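Local coordinates for proteasome assembly chaperone family protein (PDB 5Y9N) that probably acts as a proteasome assembly chaperone of the PAC2 family in an archaeon, as an assembly of five chains, at residues V113-G118 against S174-G179; T127-G132 against G147-K152; A190-V195 against E209-E214. All coordinates share one frame; numbering follows the deposited sequence.

In the fold
Contacts 1 and 2 belong to the same mixed sheet, where strand 174-181 lies between strands 112-120 and 130-134; contact 3 is made by helices. Contact 1 is the core pairing, a full ladder of backbone bonds with mostly apolar side chains on both faces. Contact 2 lies nearer the surface, at one edge of the sheet within this chain, with two backbone bonds, a salt bridge and an indole between a lysine and a leucine. Contact 3 is buried but small, and purely apolar. Helix 188-202 ties all three together: Val194 packs on Leu116 and Leu177 of contact 1, while Asn193 packs on Val130 of contact 2, and the same helix meets the start of the long C-terminal helix.

Contact 1 (V113-G118 against S174-G179); sequences VISLAG and SYVLLG
Leu116 and Leu177 lie side by side on one face of the paired strands, pointing the same way, with Leu116 CD2 4.0 Å from Leu177 CD1. Both carry CG opposite the carbonyl carbon (chi1 -51° and -60°), which keeps the two branches in step. On the same face the Ile114 side chain crosses Tyr175 at a slant, its CG1 3.8 Å from Tyr175 CD1, and the Tyr175 OH hydrogen-bonds Glu142 of helix 137-144. Helices cover both faces: Met201, Val194 and Leu198 of helix 188-202 press on Ile114, Leu116 and Leu177, helix 137-144 covers Tyr175, and helix 158-169 lies over Ser115, Ser174 and Val176. The backbones run parallel, 25° apart, in the middle of the mixed sheet of an alpha/beta layered fold. Five bonds form the ladder; the first joins Tyr175 N to Val113 O (2.8 Å) and the last Gly179 N to Ala117 O. Ile114 and Leu116 turn their backbone groups the other way, to strand 21-25. On the second face Ser115 CB sits 4.0 Å from Val176 CG2, and the hydroxyls of Ser115 and Ser174 are taken up by Glu24 and by Leu164 O. From Val113 to Leu116 this strand is buried; towards the C-terminal end the pairing continues, but its side chains shrink to Ala117 and two glycines, and Ala117 and Gly118 are partly open to solvent.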
ATOM      1  N   VAL A 113     -18.189   2.158  32.011  1.00 79.56           N
ATOM      2  CA  VAL A 113     -17.775   2.195  30.608  1.00 73.07           C
ATOM      3  C   VAL A 113     -18.468   1.045  29.889  1.00 72.64           C
ATOM      4  O   VAL A 113     -18.096  -0.130  30.061  1.00 70.41           O
ATOM      5  CB  VAL A 113     -16.245   2.065  30.469  1.00 74.41           C
ATOM      6  CG1 VAL A 113     -15.823   2.107  29.005  1.00 74.09           C
ATOM      7  CG2 VAL A 113     -15.564   3.176  31.259  1.00 78.55           C
ATOM      8  N   ILE A 114     -19.473   1.385  29.093  1.00 72.76           N
ATOM      9  CA  ILE A 114     -20.315   0.379  28.460  1.00 77.37           C
ATOM     10  C   ILE A 114     -20.194   0.465  26.937  1.00 71.24           C
ATOM     11  O   ILE A 114     -20.450   1.514  26.351  1.00 70.02           O
ATOM     12  CB  ILE A 114     -21.782   0.594  28.850  1.00 82.92           C
ATOM     13  CG1 ILE A 114     -21.920   0.551  30.376  1.00 88.91           C
ATOM     14  CG2 ILE A 114     -22.657  -0.492  28.227  1.00 83.91           C
ATOM     15  CD1 ILE A 114     -23.202   1.091  30.947  1.00 86.29           C
ATOM     16  N   SER A 115     -19.831  -0.645  26.304  1.00 69.13           N
ATOM     17  CA  SER A 115     -19.744  -0.703  24.846  1.00 69.70           C
ATOM     18  C   SER A 115     -20.944  -1.482  24.341  1.00 71.03           C
ATOM     19  O   SER A 115     -21.255  -2.542  24.877  1.00 67.25           O
ATOM     20  CB  SER A 115     -18.457  -1.388  24.395  1.00 71.31           C
ATOM     21  OG  SER A 115     -17.307  -0.641  24.771  1.00 83.62           O
ATOM     22  N   LEU A 116     -21.600  -0.945  23.307  1.00 72.39           N
ATOM     23  CA  LEU A 116     -22.714  -1.612  22.655  1.00 67.98           C
ATOM     24  C   LEU A 116     -22.289  -2.226  21.325  1.00 72.36           C
ATOM     25  O   LEU A 116     -21.693  -1.564  20.491  1.00 80.74           O
ATOM     26  CB  LEU A 116     -23.848  -0.622  22.419  1.00 65.36           C
ATOM     27  CG  LEU A 116     -24.284   0.188  23.641  1.00 66.59           C
ATOM     28  CD1 LEU A 116     -25.494   1.010  23.259  1.00 61.11           C
ATOM     29  CD2 LEU A 116     -24.593  -0.707  24.844  1.00 66.12           C
ATOM     30  N   ALA A 117     -22.651  -3.480  21.117  1.00 75.25           N
ATOM     31  CA  ALA A 117     -22.135  -4.241  19.999  1.00 66.33           C
ATOM     32  C   ALA A 117     -23.142  -5.281  19.529  1.00 69.46           C
ATOM     33  O   ALA A 117     -24.210  -5.454  20.125  1.00 82.55           O
ATOM     34  CB  ALA A 117     -20.834  -4.913  20.386  1.00 59.08           C
ATOM     35  N   GLY A 118     -22.786  -5.929  18.422  1.00 62.68           N
ATOM     36  CA  GLY A 118     -23.630  -6.917  17.786  1.00 62.45           C
ATOM     37  C   GLY A 118     -22.854  -8.208  17.675  1.00 64.33           C
ATOM     38  O   GLY A 118     -21.617  -8.222  17.730  1.00 72.68           O
ATOM     39  N   SER A 174     -16.039  -1.805  33.442  1.00 85.77           N
ATOM     40  CA  SER A 174     -16.280  -1.825  32.004  1.00 76.90           C
ATOM     41  C   SER A 174     -17.090  -3.035  31.584  1.00 79.81           C
ATOM     42  O   SER A 174     -16.970  -4.120  32.158  1.00 80.57           O
ATOM     43  CB  SER A 174     -14.957  -1.763  31.246  1.00 74.74           C
ATOM     44  OG  SER A 174     -14.269  -2.991  31.324  1.00 75.30           O
ATOM     45  N   TYR A 175     -17.930  -2.832  30.579  1.00 93.75           N
ATOM     46  CA  TYR A 175     -18.846  -3.864  30.111  1.00 91.71           C
ATOM     47  C   TYR A 175     -18.962  -3.777  28.600  1.00 83.21           C
ATOM     48  O   TYR A 175     -18.763  -2.696  28.002  1.00 79.27           O
ATOM     49  CB  TYR A 175     -20.264  -3.663  30.684  1.00 96.62           C
ATOM     50  CG  TYR A 175     -20.361  -3.258  32.142  1.00 99.22           C
ATOM     51  CD1 TYR A 175     -20.011  -1.973  32.545  1.00 93.58           C
ATOM     52  CD2 TYR A 175     -20.835  -4.147  33.110  1.00101.24           C
ATOM     53  CE1 TYR A 175     -20.091  -1.590  33.863  1.00 94.26           C
ATOM     54  CE2 TYR A 175     -20.919  -3.774  34.431  1.00100.32           C
ATOM     55  CZ  TYR A 175     -20.543  -2.490  34.803  1.00 93.73           C
ATOM     56  OH  TYR A 175     -20.623  -2.093  36.115  1.00 79.05           O
ATOM     57  N   VAL A 176     -19.333  -4.904  28.004  1.00 79.46           N
ATOM     58  CA  VAL A 176     -19.823  -4.918  26.632  1.00 83.78           C
ATOM     59  C   VAL A 176     -21.131  -5.696  26.579  1.00 84.44           C
ATOM     60  O   VAL A 176     -21.211  -6.815  27.097  1.00 78.56           O
ATOM     61  CB  VAL A 176     -18.851  -5.605  25.654  1.00 83.98           C
ATOM     62  CG1 VAL A 176     -19.355  -5.502  24.234  1.00 78.42           C
ATOM     63  CG2 VAL A 176     -17.467  -5.004  25.770  1.00 89.03           C
ATOM     64  N   LEU A 177     -22.124  -5.116  25.910  1.00 73.65           N
ATOM     65  CA  LEU A 177     -23.352  -5.815  25.583  1.00 77.61           C
ATOM     66  C   LEU A 177     -23.357  -6.123  24.089  1.00 78.11           C
ATOM     67  O   LEU A 177     -23.060  -5.246  23.264  1.00 69.05           O
ATOM     68  CB  LEU A 177     -24.544  -4.929  25.906  1.00 73.70           C
ATOM     69  CG  LEU A 177     -24.648  -4.507  27.372  1.00 67.19           C
ATOM     70  CD1 LEU A 177     -25.763  -3.468  27.499  1.00 74.24           C
ATOM     71  CD2 LEU A 177     -24.842  -5.718  28.295  1.00 80.65           C
ATOM     72  N   LEU A 178     -23.709  -7.364  23.757  1.00 73.56           N
ATOM     73  CA  LEU A 178     -23.710  -7.823  22.379  1.00 76.14           C
ATOM     74  C   LEU A 178     -25.080  -8.355  22.032  1.00 73.74           C
ATOM     75  O   LEU A 178     -25.480  -9.401  22.537  1.00 70.50           O
ATOM     76  CB  LEU A 178     -22.679  -8.943  22.196  1.00 81.66           C
ATOM     77  CG  LEU A 178     -21.258  -8.571  22.573  1.00 80.35           C
ATOM     78  CD1 LEU A 178     -20.948  -9.074  23.966  1.00 85.94           C
ATOM     79  CD2 LEU A 178     -20.256  -9.134  21.584  1.00 83.25           C
ATOM     80  N   GLY A 179     -25.787  -7.651  21.157  1.00 80.63           N
ATOM     81  CA  GLY A 179     -27.075  -8.128  20.686  1.00 84.28           C
ATOM     82  C   GLY A 179     -26.848  -9.120  19.551  1.00 81.39           C
ATOM     83  O   GLY A 179     -26.247  -8.762  18.533  1.00 84.91           O
TER

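Contact 2 (T127-G132 against G147-K152); sequences TFEVWG and GVKILK
Lys149 lies across the indole of Trp131 and can be traced outward along the ring. Its CB sits over one face, 3.7 Å from Trp131 CE3, a CH-pi contact with the six-membered ring. CG only carries the chain on. A bend at chi2 (148°) brings CD above the middle of the indole and 4.1 Å from Glu129 CB. CE comes up against the Glu129 carboxylate, and a second bend, at chi4, turns NZ into a long salt bridge, 3.5 Å from Glu129 OE2. An alanine in place of Glu129 would probably cost the ammonium this distant mate and leave the outer chain somewhat freer to swing. Leu151 CD1 packs on the opposite face of the ring, toward its rim, 3.9 Å from Trp131 CE3, while NE1 bonds to Glu180. The backbones meet by two bonds, Gly132 N to Lys149 O (2.9 Å) and Leu151 N to Gly132 O (2.9 Å). Strand 130-134, helix 137-144 and the short, weakly bonded strand 149-150 form a beta-alpha-beta unit; Ile150 packs on that helix, Val130 and Val148 on helix 188-202. Strand 130-134 also pairs antiparallel with strand 174-181, whereas 149-150 is an outermost strand within this chain, followed by Lys152, whose backbone bonds to a second subunit.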
ATOM      1  N   THR A 127     -35.200 -16.915  18.974  1.00121.49           N
ATOM      2  CA  THR A 127     -35.016 -15.622  19.645  1.00118.57           C
ATOM      3  C   THR A 127     -33.568 -15.154  19.513  1.00112.36           C
ATOM      4  O   THR A 127     -32.624 -15.965  19.415  1.00100.73           O
ATOM      5  CB  THR A 127     -35.365 -15.661  21.153  1.00121.13           C
ATOM      6  OG1 THR A 127     -36.198 -16.794  21.438  1.00126.60           O
ATOM      7  CG2 THR A 127     -36.071 -14.359  21.593  1.00118.33           C
ATOM      8  N   PHE A 128     -33.423 -13.829  19.548  1.00104.80           N
ATOM      9  CA  PHE A 128     -32.134 -13.166  19.558  1.00 97.09           C
ATOM     10  C   PHE A 128     -31.857 -12.721  20.993  1.00 89.41           C
ATOM     11  O   PHE A 128     -32.603 -11.927  21.567  1.00 84.15           O
ATOM     12  CB  PHE A 128     -32.135 -11.977  18.582  1.00117.53           C
ATOM     13  CG  PHE A 128     -32.234 -12.383  17.125  1.00116.23           C
ATOM     14  CD1 PHE A 128     -31.140 -12.946  16.468  1.00110.83           C
ATOM     15  CD2 PHE A 128     -33.413 -12.187  16.407  1.00120.63           C
ATOM     16  CE1 PHE A 128     -31.220 -13.312  15.129  1.00110.37           C
ATOM     17  CE2 PHE A 128     -33.499 -12.546  15.065  1.00118.88           C
ATOM     18  CZ  PHE A 128     -32.404 -13.116  14.433  1.00113.85           C
ATOM     19  N   GLU A 129     -30.777 -13.255  21.560  1.00 88.15           N
ATOM     20  CA  GLU A 129     -30.399 -12.978  22.932  1.00 96.37           C
ATOM     21  C   GLU A 129     -29.537 -11.707  22.964  1.00 92.40           C
ATOM     22  O   GLU A 129     -29.240 -11.101  21.924  1.00 93.15           O
ATOM     23  CB  GLU A 129     -29.582 -14.133  23.536  1.00109.32           C
ATOM     24  CG  GLU A 129     -30.037 -15.560  23.255  1.00117.40           C
ATOM     25  CD  GLU A 129     -31.202 -16.031  24.113  1.00116.49           C
ATOM     26  OE1 GLU A 129     -32.027 -15.204  24.531  1.00128.32           O
ATOM     27  OE2 GLU A 129     -31.269 -17.252  24.379  1.00114.99           O
ATOM     28  N   VAL A 130     -29.187 -11.308  24.184  1.00 88.25           N
ATOM     29  CA  VAL A 130     -28.158 -10.333  24.419  1.00 78.99           C
ATOM     30  C   VAL A 130     -27.124 -10.968  25.332  1.00 81.93           C
ATOM     31  O   VAL A 130     -27.464 -11.425  26.436  1.00103.88           O
ATOM     32  CB  VAL A 130     -28.691  -9.075  25.094  1.00 78.20           C
ATOM     33  CG1 VAL A 130     -27.543  -8.121  25.427  1.00 83.86           C
ATOM     34  CG2 VAL A 130     -29.709  -8.399  24.191  1.00 75.73           C
ATOM     35  N   TRP A 131     -25.868 -11.019  24.871  1.00 71.12           N
ATOM     36  CA  TRP A 131     -24.785 -11.500  25.705  1.00 74.89           C
ATOM     37  C   TRP A 131     -24.076 -10.314  26.340  1.00 78.02           C
ATOM     38  O   TRP A 131     -24.310  -9.149  25.985  1.00 65.59           O
ATOM     39  CB  TRP A 131     -23.797 -12.323  24.900  1.00 72.61           C
ATOM     40  CG  TRP A 131     -24.344 -13.574  24.304  1.00 80.80           C
ATOM     41  CD1 TRP A 131     -25.127 -13.673  23.179  1.00 84.56           C
ATOM     42  CD2 TRP A 131     -24.156 -14.917  24.772  1.00 83.83           C
ATOM     43  NE1 TRP A 131     -25.403 -14.989  22.910  1.00 78.90           N
ATOM     44  CE2 TRP A 131     -24.810 -15.775  23.862  1.00 84.90           C
ATOM     45  CE3 TRP A 131     -23.436 -15.476  25.829  1.00 84.16           C
ATOM     46  CZ2 TRP A 131     -24.828 -17.171  24.013  1.00 81.45           C
ATOM     47  CZ3 TRP A 131     -23.424 -16.868  25.979  1.00 92.83           C
ATOM     48  CH2 TRP A 131     -24.126 -17.697  25.073  1.00 93.71           C
ATOM     49  N   GLY A 132     -23.219 -10.633  27.305  1.00 80.26           N
ATOM     50  CA  GLY A 132     -22.501  -9.619  28.061  1.00 75.00           C
ATOM     51  C   GLY A 132     -21.130 -10.120  28.485  1.00 67.21           C
ATOM     52  O   GLY A 132     -20.854 -11.334  28.502  1.00 69.92           O
ATOM     53  N   GLY A 147     -29.959 -10.921  34.430  1.00104.40           N
ATOM     54  CA  GLY A 147     -30.255 -12.026  33.509  1.00108.19           C
ATOM     55  C   GLY A 147     -29.669 -11.906  32.114  1.00100.40           C
ATOM     56  O   GLY A 147     -30.324 -12.261  31.130  1.00109.44           O
ATOM     57  N   VAL A 148     -28.445 -11.385  32.029  1.00 94.44           N
ATOM     58  CA  VAL A 148     -27.693 -11.337  30.789  1.00104.60           C
ATOM     59  C   VAL A 148     -26.760 -12.530  30.804  1.00 99.30           C
ATOM     60  O   VAL A 148     -26.064 -12.749  31.806  1.00 80.41           O
ATOM     61  CB  VAL A 148     -26.856 -10.043  30.689  1.00120.00           C
ATOM     62  CG1 VAL A 148     -26.087 -10.006  29.343  1.00125.90           C
ATOM     63  CG2 VAL A 148     -27.757  -8.817  30.841  1.00120.44           C
ATOM     64  N   LYS A 149     -26.751 -13.305  29.711  1.00100.75           N
ATOM     65  CA  LYS A 149     -25.823 -14.443  29.614  1.00 99.36           C
ATOM     66  C   LYS A 149     -24.392 -13.919  29.503  1.00 82.56           C
ATOM     67  O   LYS A 149     -24.115 -13.033  28.684  1.00 95.51           O
ATOM     68  CB  LYS A 149     -26.096 -15.276  28.365  1.00113.41           C
ATOM     69  CG  LYS A 149     -27.457 -15.936  28.262  1.00109.48           C
ATOM     70  CD  LYS A 149     -27.892 -16.015  26.786  1.00119.74           C
ATOM     71  CE  LYS A 149     -28.993 -17.002  26.555  1.00127.66           C
ATOM     72  NZ  LYS A 149     -28.458 -18.329  26.158  1.00130.95           N
ATOM     73  N   ILE A 150     -23.487 -14.463  30.303  1.00 74.04           N
ATOM     74  CA  ILE A 150     -22.082 -14.130  30.187  1.00 78.77           C
ATOM     75  C   ILE A 150     -21.422 -14.959  29.109  1.00 73.24           C
ATOM     76  O   ILE A 150     -21.597 -16.165  29.032  1.00 87.57           O
ATOM     77  CB  ILE A 150     -21.326 -14.275  31.520  1.00 81.54           C
ATOM     78  CG1 ILE A 150     -21.998 -13.417  32.600  1.00 89.61           C
ATOM     79  CG2 ILE A 150     -19.846 -13.921  31.370  1.00 72.57           C
ATOM     80  CD1 ILE A 150     -22.230 -11.974  32.201  1.00 89.24           C
ATOM     81  N   LEU A 151     -20.660 -14.268  28.267  1.00 82.90           N
ATOM     82  CA  LEU A 151     -19.933 -14.867  27.163  1.00 81.92           C
ATOM     83  C   LEU A 151     -18.712 -15.569  27.739  1.00 81.81           C
ATOM     84  O   LEU A 151     -17.937 -14.964  28.453  1.00 92.45           O
ATOM     85  CB  LEU A 151     -19.542 -13.750  26.209  1.00100.86           C
ATOM     86  CG  LEU A 151     -19.092 -14.015  24.776  1.00100.59           C
ATOM     87  CD1 LEU A 151     -20.106 -14.823  24.001  1.00 99.98           C
ATOM     88  CD2 LEU A 151     -18.852 -12.682  24.102  1.00 99.64           C
ATOM     89  N   LYS A 152     -18.564 -16.865  27.451  1.00 97.72           N
ATOM     90  CA  LYS A 152     -17.464 -17.662  28.015  1.00 97.84           C
ATOM     91  C   LYS A 152     -16.231 -17.585  27.146  1.00 77.22           C
ATOM     92  O   LYS A 152     -15.119 -17.348  27.646  1.00 76.76           O
ATOM     93  CB  LYS A 152     -17.908 -19.132  28.176  1.00117.15           C
ATOM     94  CG  LYS A 152     -19.109 -19.346  29.108  1.00129.95           C
ATOM     95  CD  LYS A 152     -18.810 -18.990  30.566  1.00140.77           C
ATOM     96  CE  LYS A 152     -19.658 -19.777  31.542  1.00148.26           C
ATOM     97  NZ  LYS A 152     -19.402 -19.257  32.906  1.00143.36           N
TER

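Contact 3 (A190-V195 against E209-E214); sequences AAANVV and EPLLKE
Leu211 reaches across from the start of the long helix and sets its CD2 methyl against the backbone and side chains of helix 188-202. The apolar contacts all centre on two leucines. CD2 of Leu211 lies 3.6 Å from Ala192 N and 3.9 Å from Ala192 CB, with Ala191 CB to one side at 4.2 Å and Val195 CG2 a little further off, at 4.4 Å. Leu212 brings its own CD2 to 4.1 Å from Ala192 CB; with CG opposite the carbonyl carbon (chi1 -64°), this branch swings in toward the partner helix. One alanine methyl is thus touched by two leucine branches. The axes lie 9.2 Å apart at their closest, the gap bridged mainly by Leu211. Between the two segments the contact is purely apolar; the backbone bonds, such as Val195 N to Ala191 O, lie within each helix, and on the solvent side Lys213 makes a salt bridge with Glu216, one turn on. Further apolar packing comes from helix 32-43, whose Phe39 touches Leu211 and whose Ile35 and Ala36 back Ala191 and Val195. With N-to-C directions 171° apart and a short link between them, the two helices form an antiparallel helical hairpin, from which helix 209-244 runs on as the predicted coiled coil.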
ATOM      1  N   ALA A 190     -32.643  -6.040  17.342  1.00 65.50           N
ATOM      2  CA  ALA A 190     -31.527  -6.411  18.223  1.00 66.91           C
ATOM      3  C   ALA A 190     -31.037  -5.214  19.047  1.00 73.51           C
ATOM      4  O   ALA A 190     -30.639  -5.375  20.205  1.00 66.15           O
ATOM      5  CB  ALA A 190     -30.371  -6.998  17.421  1.00 66.19           C
ATOM      6  N   ALA A 191     -31.086  -4.022  18.452  1.00 68.80           N
ATOM      7  CA  ALA A 191     -30.737  -2.805  19.156  1.00 75.37           C
ATOM      8  C   ALA A 191     -31.683  -2.605  20.323  1.00 79.63           C
ATOM      9  O   ALA A 191     -31.249  -2.256  21.426  1.00 89.32           O
ATOM     10  CB  ALA A 191     -30.783  -1.604  18.222  1.00 76.65           C
ATOM     11  N   ALA A 192     -32.972  -2.849  20.076  1.00 75.66           N
ATOM     12  CA  ALA A 192     -33.987  -2.756  21.128  1.00 74.96           C
ATOM     13  C   ALA A 192     -33.674  -3.694  22.296  1.00 70.81           C
ATOM     14  O   ALA A 192     -33.665  -3.276  23.451  1.00 77.32           O
ATOM     15  CB  ALA A 192     -35.362  -3.047  20.568  1.00 78.15           C
ATOM     16  N   ASN A 193     -33.365  -4.949  21.988  1.00 74.14           N
ATOM     17  CA  ASN A 193     -32.940  -5.892  23.018  1.00 76.53           C
ATOM     18  C   ASN A 193     -31.831  -5.325  23.895  1.00 79.22           C
ATOM     19  O   ASN A 193     -31.865  -5.469  25.117  1.00102.46           O
ATOM     20  CB  ASN A 193     -32.470  -7.215  22.430  1.00 82.81           C
ATOM     21  CG  ASN A 193     -33.543  -7.921  21.624  1.00 83.52           C
ATOM     22  OD1 ASN A 193     -34.723  -7.548  21.670  1.00 76.91           O
ATOM     23  ND2 ASN A 193     -33.134  -8.935  20.857  1.00 89.79           N
ATOM     24  N   VAL A 194     -30.854  -4.689  23.259  1.00 84.83           N
ATOM     25  CA  VAL A 194     -29.715  -4.099  23.951  1.00 76.46           C
ATOM     26  C   VAL A 194     -30.154  -2.900  24.784  1.00 77.17           C
ATOM     27  O   VAL A 194     -29.737  -2.772  25.930  1.00 71.98           O
ATOM     28  CB  VAL A 194     -28.584  -3.711  22.955  1.00 77.72           C
ATOM     29  CG1 VAL A 194     -27.507  -2.841  23.611  1.00 70.32           C
ATOM     30  CG2 VAL A 194     -27.970  -4.973  22.355  1.00 75.99           C
ATOM     31  N   VAL A 195     -30.991  -2.031  24.216  1.00 85.80           N
ATOM     32  CA  VAL A 195     -31.511  -0.878  24.967  1.00 86.29           C
ATOM     33  C   VAL A 195     -32.313  -1.325  26.210  1.00 89.93           C
ATOM     34  O   VAL A 195     -32.214  -0.691  27.261  1.00 85.83           O
ATOM     35  CB  VAL A 195     -32.368   0.057  24.097  1.00 84.06           C
ATOM     36  CG1 VAL A 195     -32.910   1.208  24.928  1.00 83.71           C
ATOM     37  CG2 VAL A 195     -31.567   0.632  22.933  1.00 93.97           C
ATOM     38  N   GLU A 209     -40.329   0.934  21.891  1.00 92.27           N
ATOM     39  CA  GLU A 209     -41.431   0.779  20.933  1.00 98.43           C
ATOM     40  C   GLU A 209     -41.107   1.420  19.589  1.00 93.82           C
ATOM     41  O   GLU A 209     -41.237   0.751  18.566  1.00104.22           O
ATOM     42  CB  GLU A 209     -42.780   1.325  21.476  1.00108.61           C
ATOM     43  CG  GLU A 209     -43.712   0.256  22.022  1.00118.10           C
ATOM     44  CD  GLU A 209     -44.225  -0.689  20.941  1.00127.24           C
ATOM     45  OE1 GLU A 209     -44.706  -0.199  19.896  1.00133.15           O
ATOM     46  OE2 GLU A 209     -44.151  -1.925  21.140  1.00128.56           O
ATOM     47  N   PRO A 210     -40.664   2.699  19.587  1.00 85.55           N
ATOM     48  CA  PRO A 210     -40.383   3.375  18.303  1.00 86.09           C
ATOM     49  C   PRO A 210     -39.384   2.608  17.423  1.00 86.73           C
ATOM     50  O   PRO A 210     -39.485   2.647  16.200  1.00 80.07           O
ATOM     51  CB  PRO A 210     -39.787   4.728  18.732  1.00 83.12           C
ATOM     52  CG  PRO A 210     -40.287   4.936  20.123  1.00 78.66           C
ATOM     53  CD  PRO A 210     -40.332   3.564  20.732  1.00 78.11           C
ATOM     54  N   LEU A 211     -38.455   1.904  18.077  1.00 72.89           N
ATOM     55  CA  LEU A 211     -37.479   1.085  17.424  1.00 75.21           C
ATOM     56  C   LEU A 211     -38.149  -0.128  16.772  1.00 84.70           C
ATOM     57  O   LEU A 211     -37.931  -0.397  15.584  1.00 92.98           O
ATOM     58  CB  LEU A 211     -36.432   0.629  18.441  1.00 78.17           C
ATOM     59  CG  LEU A 211     -34.944   0.753  18.128  1.00 79.91           C
ATOM     60  CD1 LEU A 211     -34.597   2.115  17.559  1.00 82.11           C
ATOM     61  CD2 LEU A 211     -34.172   0.504  19.414  1.00 81.65           C
ATOM     62  N   LEU A 212     -38.958  -0.854  17.542  1.00 83.58           N
ATOM     63  CA  LEU A 212     -39.714  -1.990  16.996  1.00 84.01           C
ATOM     64  C   LEU A 212     -40.715  -1.560  15.888  1.00 90.56           C
ATOM     65  O   LEU A 212     -40.939  -2.296  14.930  1.00 87.35           O
ATOM     66  CB  LEU A 212     -40.425  -2.748  18.124  1.00 79.44           C
ATOM     67  CG  LEU A 212     -39.534  -3.426  19.178  1.00 81.52           C
ATOM     68  CD1 LEU A 212     -40.415  -3.975  20.301  1.00 79.26           C
ATOM     69  CD2 LEU A 212     -38.659  -4.529  18.600  1.00 77.86           C
ATOM     70  N   LYS A 213     -41.278  -0.361  16.025  1.00 81.19           N
ATOM     71  CA  LYS A 213     -42.179   0.239  15.034  1.00 89.03           C
ATOM     72  C   LYS A 213     -41.422   0.497  13.736  1.00 92.03           C
ATOM     73  O   LYS A 213     -41.882   0.145  12.645  1.00102.52           O
ATOM     74  CB  LYS A 213     -42.753   1.559  15.605  1.00 93.76           C
ATOM     75  CG  LYS A 213     -43.755   2.341  14.750  1.00 90.65           C
ATOM     76  CD  LYS A 213     -45.140   1.700  14.682  1.00100.54           C
ATOM     77  CE  LYS A 213     -45.317   0.812  13.451  1.00107.35           C
ATOM     78  NZ  LYS A 213     -46.358  -0.229  13.588  1.00106.23           N
ATOM     79  N   GLU A 214     -40.252   1.117  13.882  1.00 88.11           N
ATOM     80  CA  GLU A 214     -39.356   1.415  12.767  1.00 86.66           C
ATOM     81  C   GLU A 214     -39.038   0.151  11.965  1.00 89.62           C
ATOM     82  O   GLU A 214     -39.069   0.172  10.739  1.00 96.10           O
ATOM     83  CB  GLU A 214     -38.067   2.043  13.299  1.00 99.03           C
ATOM     84  CG  GLU A 214     -37.200   2.758  12.285  1.00 97.52           C
ATOM     85  CD  GLU A 214     -35.864   3.181  12.910  1.00105.93           C
ATOM     86  OE1 GLU A 214     -35.062   2.274  13.231  1.00 90.43           O
ATOM     87  OE2 GLU A 214     -35.600   4.408  13.095  1.00124.74           O
TER